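Thiol transferase from Phanerochaete chrysosporium is a fungal Ure2p-type glutathione transferase that binds oxidised glutathione and probably catalyses thiol-transfer reactions dependent on glutathione. Local coordinates of one contact, PDB 4F0B (chain A, 1.45 Å), residues P128-A133 and N153-L158, beside the matching contact of the related glutathione S-transferase, N-terminal domain protein from Pseudomonas putida, PDB 4NAX (chain B, 1.30 Å), residues P128-V133 and N155-L160. One frame, after least-squares fit of the local backbone (RMSD 0.30 Å); residues are numbered along the deposited sequences.

Structure 1 (4F0B); sequences PMQGQA and NESKRL. With GDS (oxidized glutathione disulfide), chain C.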
loop_
_atom_site.group_PDB
_atom_site.type_symbol
_atom_site.label_atom_id
_atom_site.label_comp_id
_atom_site.label_asym_id
_atom_site.label_seq_id
_atom_site.Cartn_x
_atom_site.Cartn_y
_atom_site.Cartn_z
ATOM N N PRO A 128 -5.399 -4.940 -3.928
ATOM C CA PRO A 128 -5.447 -6.301 -3.358
ATOM C C PRO A 128 -6.856 -6.901 -3.492
ATOM O O PRO A 128 -6.987 -8.075 -3.881
ATOM C CB PRO A 128 -5.084 -6.076 -1.892
ATOM C CG PRO A 128 -4.102 -4.880 -1.960
ATOM C CD PRO A 128 -4.711 -3.988 -3.035
ATOM N N MET A 129 -7.905 -6.152 -3.141
ATOM C CA MET A 129 -9.239 -6.760 -3.079
ATOM C C MET A 129 -9.860 -6.978 -4.456
ATOM O O MET A 129 -10.439 -8.045 -4.716
ATOM C CB MET A 129 -10.159 -5.918 -2.214
ATOM C CG MET A 129 -9.706 -5.829 -0.775
ATOM S SD MET A 129 -9.694 -7.417 0.118
ATOM C CE MET A 129 -7.974 -7.871 0.065
ATOM N N GLN A 130 -9.650 -6.019 -5.374
ATOM C CA GLN A 130 -10.138 -6.220 -6.728
ATOM C C GLN A 130 -9.302 -7.316 -7.418
ATOM O O GLN A 130 -9.844 -8.109 -8.199
ATOM C CB GLN A 130 -10.116 -4.906 -7.502
ATOM C CG GLN A 130 -10.922 -4.991 -8.826
ATOM C CD GLN A 130 -10.854 -3.718 -9.612
ATOM O OE1 GLN A 130 -10.580 -2.654 -9.053
ATOM N NE2 GLN A 130 -11.089 -3.811 -10.902
ATOM N N GLY A 131 -8.031 -7.442 -7.020
ATOM C CA GLY A 131 -7.197 -8.515 -7.543
ATOM C C GLY A 131 -7.709 -9.878 -7.079
ATOM O O GLY A 131 -7.655 -10.859 -7.839
ATOM N N GLN A 132 -8.238 -9.950 -5.847
ATOM C CA GLN A 132 -8.789 -11.224 -5.359
ATOM C C GLN A 132 -10.100 -11.493 -6.067
ATOM O O GLN A 132 -10.404 -12.651 -6.371
ATOM C CB GLN A 132 -9.001 -11.219 -3.844
ATOM C CG GLN A 132 -7.716 -10.972 -3.008
ATOM C CD GLN A 132 -6.466 -11.558 -3.628
ATOM O OE1 GLN A 132 -6.275 -12.784 -3.670
ATOM N NE2 GLN A 132 -5.609 -10.683 -4.126
ATOM N N ALA A 133 -10.908 -10.447 -6.288
ATOM C CA ALA A 133 -12.139 -10.643 -7.053
ATOM C C ALA A 133 -11.845 -11.196 -8.443
ATOM O O ALA A 133 -12.478 -12.138 -8.892
ATOM C CB ALA A 133 -12.907 -9.327 -7.166
ATOM N N ASN A 153 -18.079 -7.893 -3.241
ATOM C CA ASN A 153 -18.691 -6.985 -2.290
ATOM C C ASN A 153 -17.687 -6.032 -1.684
ATOM O O ASN A 153 -17.987 -4.846 -1.504
ATOM C CB ASN A 153 -19.433 -7.755 -1.206
ATOM C CG ASN A 153 -20.736 -8.331 -1.727
ATOM O OD1 ASN A 153 -21.272 -7.884 -2.750
ATOM N ND2 ASN A 153 -21.238 -9.345 -1.041
ATOM N N GLU A 154 -16.487 -6.519 -1.351
ATOM C CA GLU A 154 -15.479 -5.623 -0.809
ATOM C C GLU A 154 -15.027 -4.609 -1.863
ATOM O O GLU A 154 -14.812 -3.424 -1.539
ATOM C CB GLU A 154 -14.282 -6.426 -0.264
ATOM C CG GLU A 154 -13.157 -5.561 0.250
ATOM C CD GLU A 154 -13.512 -4.647 1.413
ATOM O OE1 GLU A 154 -14.591 -4.795 2.037
ATOM O OE2 GLU A 154 -12.678 -3.750 1.646
ATOM N N SER A 155 -14.874 -5.056 -3.110
ATOM C CA SER A 155 -14.548 -4.099 -4.185
ATOM C C SER A 155 -15.627 -3.019 -4.293
ATOM O O SER A 155 -15.300 -1.835 -4.426
ATOM C CB SER A 155 -14.389 -4.818 -5.518
ATOM O OG SER A 155 -13.243 -5.683 -5.468
ATOM N N LYS A 156 -16.897 -3.411 -4.245
ATOM C CA LYS A 156 -17.972 -2.436 -4.271
ATOM C C LYS A 156 -17.907 -1.456 -3.106
ATOM O O LYS A 156 -18.123 -0.255 -3.296
ATOM C CB LYS A 156 -19.347 -3.126 -4.326
ATOM C CG LYS A 156 -19.630 -3.819 -5.650
ATOM C CD LYS A 156 -20.906 -4.672 -5.606
ATOM C CE LYS A 156 -20.969 -5.492 -6.867
ATOM N NZ LYS A 156 -22.255 -6.271 -6.895
ATOM N N ARG A 157 -17.604 -1.940 -1.902
ATOM C CA ARG A 157 -17.462 -1.047 -0.758
ATOM C C ARG A 157 -16.340 -0.034 -1.010
ATOM O O ARG A 157 -16.507 1.168 -0.739
ATOM C CB ARG A 157 -17.178 -1.847 0.535
ATOM C CG ARG A 157 -17.217 -1.017 1.799
ATOM C CD ARG A 157 -16.629 -1.767 2.964
ATOM N NE ARG A 157 -15.178 -1.935 2.814
ATOM C CZ ARG A 157 -14.291 -0.973 3.063
ATOM N NH1 ARG A 157 -14.686 0.212 3.536
ATOM N NH2 ARG A 157 -12.991 -1.211 2.897
ATOM N N LEU A 158 -15.201 -0.506 -1.494
ATOM C CA LEU A 158 -14.074 0.385 -1.781
ATOM C C LEU A 158 -14.407 1.386 -2.883
ATOM O O LEU A 158 -14.031 2.577 -2.772
ATOM C CB LEU A 158 -12.877 -0.451 -2.177
ATOM C CG LEU A 158 -12.245 -1.244 -1.019
ATOM C CD1 LEU A 158 -11.375 -2.361 -1.598
ATOM C CD2 LEU A 158 -11.432 -0.337 -0.066
HETATM N N1 GDS C . 1.788 -4.528 -4.798
HETATM C CA1 GDS C . 2.417 -4.757 -6.137
HETATM C C1 GDS C . 2.460 -3.395 -6.881
HETATM O OE1 GDS C . 1.600 -2.533 -6.597
HETATM O OE2 GDS C . 3.371 -3.228 -7.714
HETATM C CB1 GDS C . 1.549 -5.732 -6.948
HETATM C CG1 GDS C . 2.197 -6.103 -8.294
HETATM C CD1 GDS C . 1.467 -7.295 -8.895
HETATM O O1 GDS C . 0.489 -7.845 -8.404
HETATM N N2 GDS C . 2.037 -7.789 -10.045
HETATM C CA2 GDS C . 1.474 -8.927 -10.785
HETATM C C2 GDS C . 2.564 -9.945 -11.035
HETATM O O2 GDS C . 3.723 -9.599 -11.383
HETATM C CB2 GDS C . 0.906 -8.530 -12.145
HETATM S SG2 GDS C . -0.332 -7.232 -12.097
HETATM N N3 GDS C . 2.176 -11.225 -10.877
HETATM C CA3 GDS C . 3.137 -12.303 -11.130
HETATM C C3 GDS C . 3.202 -13.290 -10.023
HETATM O OE3 GDS C . 4.033 -14.210 -10.162
HETATM O OE4 GDS C . 2.454 -13.140 -9.019
HETATM N N4 GDS C . -2.286 -7.870 -7.616
HETATM C CA4 GDS C . -2.762 -7.448 -6.309
HETATM C C4 GDS C . -2.356 -5.987 -5.925
HETATM O OE5 GDS C . -2.087 -5.159 -6.820
HETATM O OE6 GDS C . -2.333 -5.747 -4.705
HETATM C C5 GDS C . -3.016 -8.722 -8.341
HETATM O O5 GDS C . -4.111 -9.179 -7.937
HETATM C CA5 GDS C . -2.448 -9.139 -9.687
HETATM N N5 GDS C . -2.735 -10.574 -9.927
HETATM C CB5 GDS C . -3.104 -8.214 -10.736
HETATM S SG5 GDS C . -2.339 -8.420 -12.340
HETATM C CA6 GDS C . -0.783 -13.976 -8.372
HETATM C C6 GDS C . -1.971 -14.442 -7.504
HETATM O OE7 GDS C . -2.637 -13.574 -6.897
HETATM O OE8 GDS C . -2.156 -15.682 -7.418
HETATM N N6 GDS C . 0.318 -14.913 -8.161
HETATM C CB6 GDS C . -1.185 -13.952 -9.881
HETATM C CG6 GDS C . -2.248 -12.898 -10.308
HETATM C CD6 GDS C . -1.738 -11.501 -10.100
HETATM O O6 GDS C . -0.563 -11.175 -10.042
#
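M129 packs against E154 and L158 where helices 109-139 and 145-166 meet in the all-helical C-terminal part of the GST fold, their local axes 8.7 Å apart at 146°. Followed outward, M129 CB lies 3.8 Å from L158 CD1, CG rests 3.6 Å from E154 CG, and SD stays beside that same methylene; bent at chi2 and chi3, the chain then turns its CE end away, and M129 also packs on Q132 of the second subunit. A flexible thioether suits such a curved path. Q130 has CG anti to the backbone N (chi1 -167°), and its buried amide is satisfied by Y159, W186 O and T193. Its CG is 4.1 Å from S155 OG, the small hydroxyl hydrogen-bonded to the backbone O of Y151. A133 CB also reaches this hydroxyl, at 4.0 Å. A side-on salt bridge, R157 NE and NH2 to E154 OE1 and OE2, fixes the carboxylate whose CG packs on M129. On the far side of helix 109-139, G131 CA comes within 3.2 Å of glutathione disulfide O5, where a side chain would collide with the ligand.

Structure 1 against structure 2
The sharpest difference is a polar chain against an aromatic ring: Q130(A) occupies the sequence position of F130(B). Their CB atoms coincide within the error, but chi1 is -167° in Q130(A) and -70° in F130(B), and the two groups leave the helix by different routes. CG, CD and NE2 of Q130(A) have no counterpart in F130(B), nor have CG, CD1, CE1, CE2 and CZ of F130(B) in Q130(A). The amide of Q130(A) is hydrogen-bonded to Y159(A), W186(A) O and T193(A); the phenyl ring of F130(B) has no amide to make such bonds, and both side chains are buried. The touch on the serine is kept: Q130(A) CG is 4.1 Å from S155(A) OG, and F130(B) CG is 4.3 Å from S157(B) OG. M129(A), E154(A), S155(A) and L158(A) keep their place with their counterparts, so these neighbours do not answer the exchange by moving. The salt bridge of R157(A) with E154(A) recurs between R159(B) and E156(B). At the second exchange the CB atoms of A133(A) and V133(B) lie 0.7 Å apart after superposition, and each side chain touches its serine. V133(B) adds the branches CG1 and CG2, which A133(A) lacks, and so brings more apolar bulk to this buried position.

Structure 2 (4NAX); sequences PMFGQV and NESKRL. With GDS (oxidized glutathione disulfide), chain D.
M129 packs against E156 and L160. Followed outward, M129 CB lies 3.7 Å from L160 CD1, CG rests 3.8 Å from E156 CG, and SD stays beside that same methylene; bent at chi2 and chi3, the chain then turns its CE end away, and M129 also packs on Q132 of the second subunit. A flexible thioether suits such a curved path. F130 has CG anti to the carbonyl carbon (chi1 -70°), which swings its ring toward helix 148-168: CD1 is 3.3 Å from S157 OG, and CE1 is 3.7 Å from S157 CB. W188, L192 and L161 also touch the ring, so an aromatic group suits this buried apolar setting. The small S157 hydroxyl fits beside it, hydrogen-bonded to the backbone O of Y153. V133 reaches the same hydroxyl with its CG2 branch, at 3.3 Å, and packs on L192 as well. A side-on salt bridge, R159 NE and NH2 to E156 OE1 and OE2, fixes the carboxylate whose CG packs on M129. On the far side of helix 109-137, G131 CA comes within 3.4 Å of glutathione disulfide O2, where a side chain would collide with the ligand.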
loop_
_atom_site.group_PDB
_atom_site.type_symbol
_atom_site.label_atom_id
_atom_site.label_comp_id
_atom_site.label_asym_id
_atom_site.label_seq_id
_atom_site.Cartn_x
_atom_site.Cartn_y
_atom_site.Cartn_z
ATOM N N PRO B 128 -5.195 -5.117 -3.651
ATOM C CA PRO B 128 -5.336 -6.470 -3.106
ATOM C C PRO B 128 -6.746 -7.017 -3.291
ATOM O O PRO B 128 -6.907 -8.182 -3.635
ATOM C CB PRO B 128 -4.968 -6.273 -1.621
ATOM C CG PRO B 128 -3.947 -5.169 -1.649
ATOM C CD PRO B 128 -4.500 -4.214 -2.700
ATOM N N MET B 129 -7.764 -6.181 -3.089
ATOM C CA MET B 129 -9.146 -6.663 -3.150
ATOM C C MET B 129 -9.637 -6.855 -4.564
ATOM O O MET B 129 -10.272 -7.872 -4.870
ATOM C CB MET B 129 -10.059 -5.769 -2.318
ATOM C CG MET B 129 -9.647 -5.737 -0.852
ATOM S SD MET B 129 -9.769 -7.364 -0.044
ATOM C CE MET B 129 -8.089 -7.799 0.121
ATOM N N PHE B 130 -9.356 -5.904 -5.457
ATOM C CA PHE B 130 -9.743 -6.103 -6.825
ATOM C C PHE B 130 -9.039 -7.336 -7.401
ATOM O O PHE B 130 -9.611 -8.099 -8.182
ATOM C CB PHE B 130 -9.455 -4.874 -7.718
ATOM C CG PHE B 130 -10.324 -3.660 -7.484
ATOM C CD1 PHE B 130 -11.208 -3.530 -6.438
ATOM C CD2 PHE B 130 -10.179 -2.582 -8.362
ATOM C CE1 PHE B 130 -11.944 -2.365 -6.273
ATOM C CE2 PHE B 130 -10.893 -1.425 -8.190
ATOM C CZ PHE B 130 -11.783 -1.315 -7.144
ATOM N N GLY B 131 -7.786 -7.538 -7.011
ATOM C CA GLY B 131 -7.062 -8.704 -7.472
ATOM C C GLY B 131 -7.729 -10.008 -7.063
ATOM O O GLY B 131 -7.690 -10.982 -7.813
ATOM N N GLN B 132 -8.354 -10.048 -5.884
ATOM C CA GLN B 132 -9.063 -11.252 -5.467
ATOM C C GLN B 132 -10.341 -11.465 -6.273
ATOM O O GLN B 132 -10.718 -12.607 -6.522
ATOM C CB GLN B 132 -9.372 -11.267 -3.970
ATOM C CG GLN B 132 -8.182 -11.053 -3.038
ATOM C CD GLN B 132 -6.927 -11.712 -3.531
ATOM O OE1 GLN B 132 -6.863 -12.935 -3.669
ATOM N NE2 GLN B 132 -5.917 -10.913 -3.803
ATOM N N VAL B 133 -11.011 -10.385 -6.681
ATOM C CA VAL B 133 -12.136 -10.529 -7.604
ATOM C C VAL B 133 -11.639 -11.178 -8.903
ATOM O O VAL B 133 -12.299 -12.058 -9.452
ATOM C CB VAL B 133 -12.843 -9.202 -7.890
ATOM C CG1 VAL B 133 -13.907 -9.367 -8.972
ATOM C CG2 VAL B 133 -13.477 -8.689 -6.595
ATOM N N ASN B 155 -18.125 -7.914 -2.733
ATOM C CA ASN B 155 -18.757 -6.971 -1.834
ATOM C C ASN B 155 -17.752 -5.959 -1.309
ATOM O O ASN B 155 -18.051 -4.768 -1.216
ATOM C CB ASN B 155 -19.467 -7.708 -0.708
ATOM C CG ASN B 155 -20.757 -8.366 -1.184
ATOM O OD1 ASN B 155 -21.400 -7.891 -2.122
ATOM N ND2 ASN B 155 -21.124 -9.483 -0.561
ATOM N N GLU B 156 -16.545 -6.413 -0.983
ATOM C CA GLU B 156 -15.520 -5.480 -0.519
ATOM C C GLU B 156 -15.096 -4.519 -1.624
ATOM O O GLU B 156 -14.886 -3.326 -1.377
ATOM C CB GLU B 156 -14.336 -6.230 0.068
ATOM C CG GLU B 156 -13.174 -5.358 0.475
ATOM C CD GLU B 156 -13.487 -4.319 1.539
ATOM O OE1 GLU B 156 -14.590 -4.320 2.149
ATOM O OE2 GLU B 156 -12.616 -3.450 1.740
ATOM N N SER B 157 -14.989 -5.021 -2.853
ATOM C CA SER B 157 -14.644 -4.166 -3.981
ATOM C C SER B 157 -15.721 -3.129 -4.252
ATOM O O SER B 157 -15.416 -1.983 -4.558
ATOM C CB SER B 157 -14.352 -5.015 -5.224
ATOM O OG SER B 157 -13.186 -5.795 -5.004
ATOM N N LYS B 158 -16.992 -3.529 -4.142
ATOM C CA LYS B 158 -18.098 -2.577 -4.225
ATOM C C LYS B 158 -17.987 -1.512 -3.137
ATOM O O LYS B 158 -18.214 -0.336 -3.406
ATOM C CB LYS B 158 -19.445 -3.285 -4.107
ATOM C CG LYS B 158 -19.863 -4.137 -5.272
ATOM C CD LYS B 158 -21.204 -4.804 -4.917
ATOM C CE LYS B 158 -21.923 -5.481 -6.061
ATOM N NZ LYS B 158 -23.278 -5.919 -5.597
ATOM N N ARG B 159 -17.667 -1.919 -1.917
ATOM C CA ARG B 159 -17.519 -0.968 -0.807
ATOM C C ARG B 159 -16.417 0.058 -1.118
ATOM O O ARG B 159 -16.594 1.266 -0.966
ATOM C CB ARG B 159 -17.228 -1.690 0.522
ATOM C CG ARG B 159 -17.353 -0.796 1.742
ATOM C CD ARG B 159 -16.771 -1.445 2.984
ATOM N NE ARG B 159 -15.337 -1.615 2.828
ATOM C CZ ARG B 159 -14.435 -0.636 2.925
ATOM N NH1 ARG B 159 -14.788 0.592 3.293
ATOM N NH2 ARG B 159 -13.169 -0.887 2.656
ATOM N N LEU B 160 -15.277 -0.425 -1.594
ATOM C CA LEU B 160 -14.156 0.438 -1.987
ATOM C C LEU B 160 -14.520 1.377 -3.124
ATOM O O LEU B 160 -14.158 2.566 -3.096
ATOM C CB LEU B 160 -12.943 -0.421 -2.403
ATOM C CG LEU B 160 -12.264 -1.203 -1.269
ATOM C CD1 LEU B 160 -11.342 -2.284 -1.811
ATOM C CD2 LEU B 160 -11.495 -0.293 -0.339
HETATM N N1 GDS D . 0.307 -14.735 -7.531
HETATM C CA1 GDS D . -0.823 -13.960 -8.039
HETATM C C1 GDS D . -2.136 -14.627 -7.696
HETATM O OE1 GDS D . -3.167 -13.914 -7.682
HETATM O OE2 GDS D . -2.178 -15.851 -7.441
HETATM C CB1 GDS D . -0.695 -13.818 -9.561
HETATM C CG1 GDS D . -1.559 -12.706 -10.170
HETATM C CD1 GDS D . -1.110 -11.342 -9.712
HETATM O O1 GDS D . 0.046 -11.144 -9.387
HETATM N N2 GDS D . -2.056 -10.411 -9.680
HETATM C CA2 GDS D . -1.792 -9.028 -9.337
HETATM C C2 GDS D . -2.520 -8.632 -8.080
HETATM O O2 GDS D . -3.654 -9.038 -7.853
HETATM C CB2 GDS D . -2.236 -8.113 -10.480
HETATM S SG2 GDS D . -1.265 -8.247 -11.976
HETATM N N3 GDS D . -1.887 -7.790 -7.266
HETATM C CA3 GDS D . -2.467 -7.336 -6.014
HETATM C C3 GDS D . -2.057 -5.938 -5.604
HETATM O OE3 GDS D . -2.124 -5.678 -4.385
HETATM O OE4 GDS D . -1.758 -5.137 -6.496
HETATM N N4 GDS D . 2.992 -11.198 -10.044
HETATM C CA4 GDS D . 3.961 -12.248 -10.272
HETATM C C4 GDS D . 3.771 -13.444 -9.380
HETATM O OE5 GDS D . 4.542 -14.438 -9.522
HETATM O OE6 GDS D . 2.819 -13.420 -8.558
HETATM C C5 GDS D . 3.334 -9.922 -10.160
HETATM O O5 GDS D . 4.482 -9.583 -10.426
HETATM C CA5 GDS D . 2.238 -8.893 -9.991
HETATM N N5 GDS D . 2.729 -7.763 -9.208
HETATM C CB5 GDS D . 1.796 -8.434 -11.381
HETATM S SG5 GDS D . 0.555 -7.138 -11.390
HETATM C CA6 GDS D . 2.946 -4.778 -5.313
HETATM C C6 GDS D . 3.132 -3.529 -6.119
HETATM O OE7 GDS D . 4.138 -3.451 -6.867
HETATM O OE8 GDS D . 2.273 -2.624 -5.994
HETATM N N6 GDS D . 2.281 -4.446 -4.037
HETATM C CB6 GDS D . 2.116 -5.794 -6.100
HETATM C CG6 GDS D . 2.847 -6.258 -7.364
HETATM C CD6 GDS D . 2.144 -7.388 -8.067
HETATM O O6 GDS D . 1.098 -7.883 -7.631
#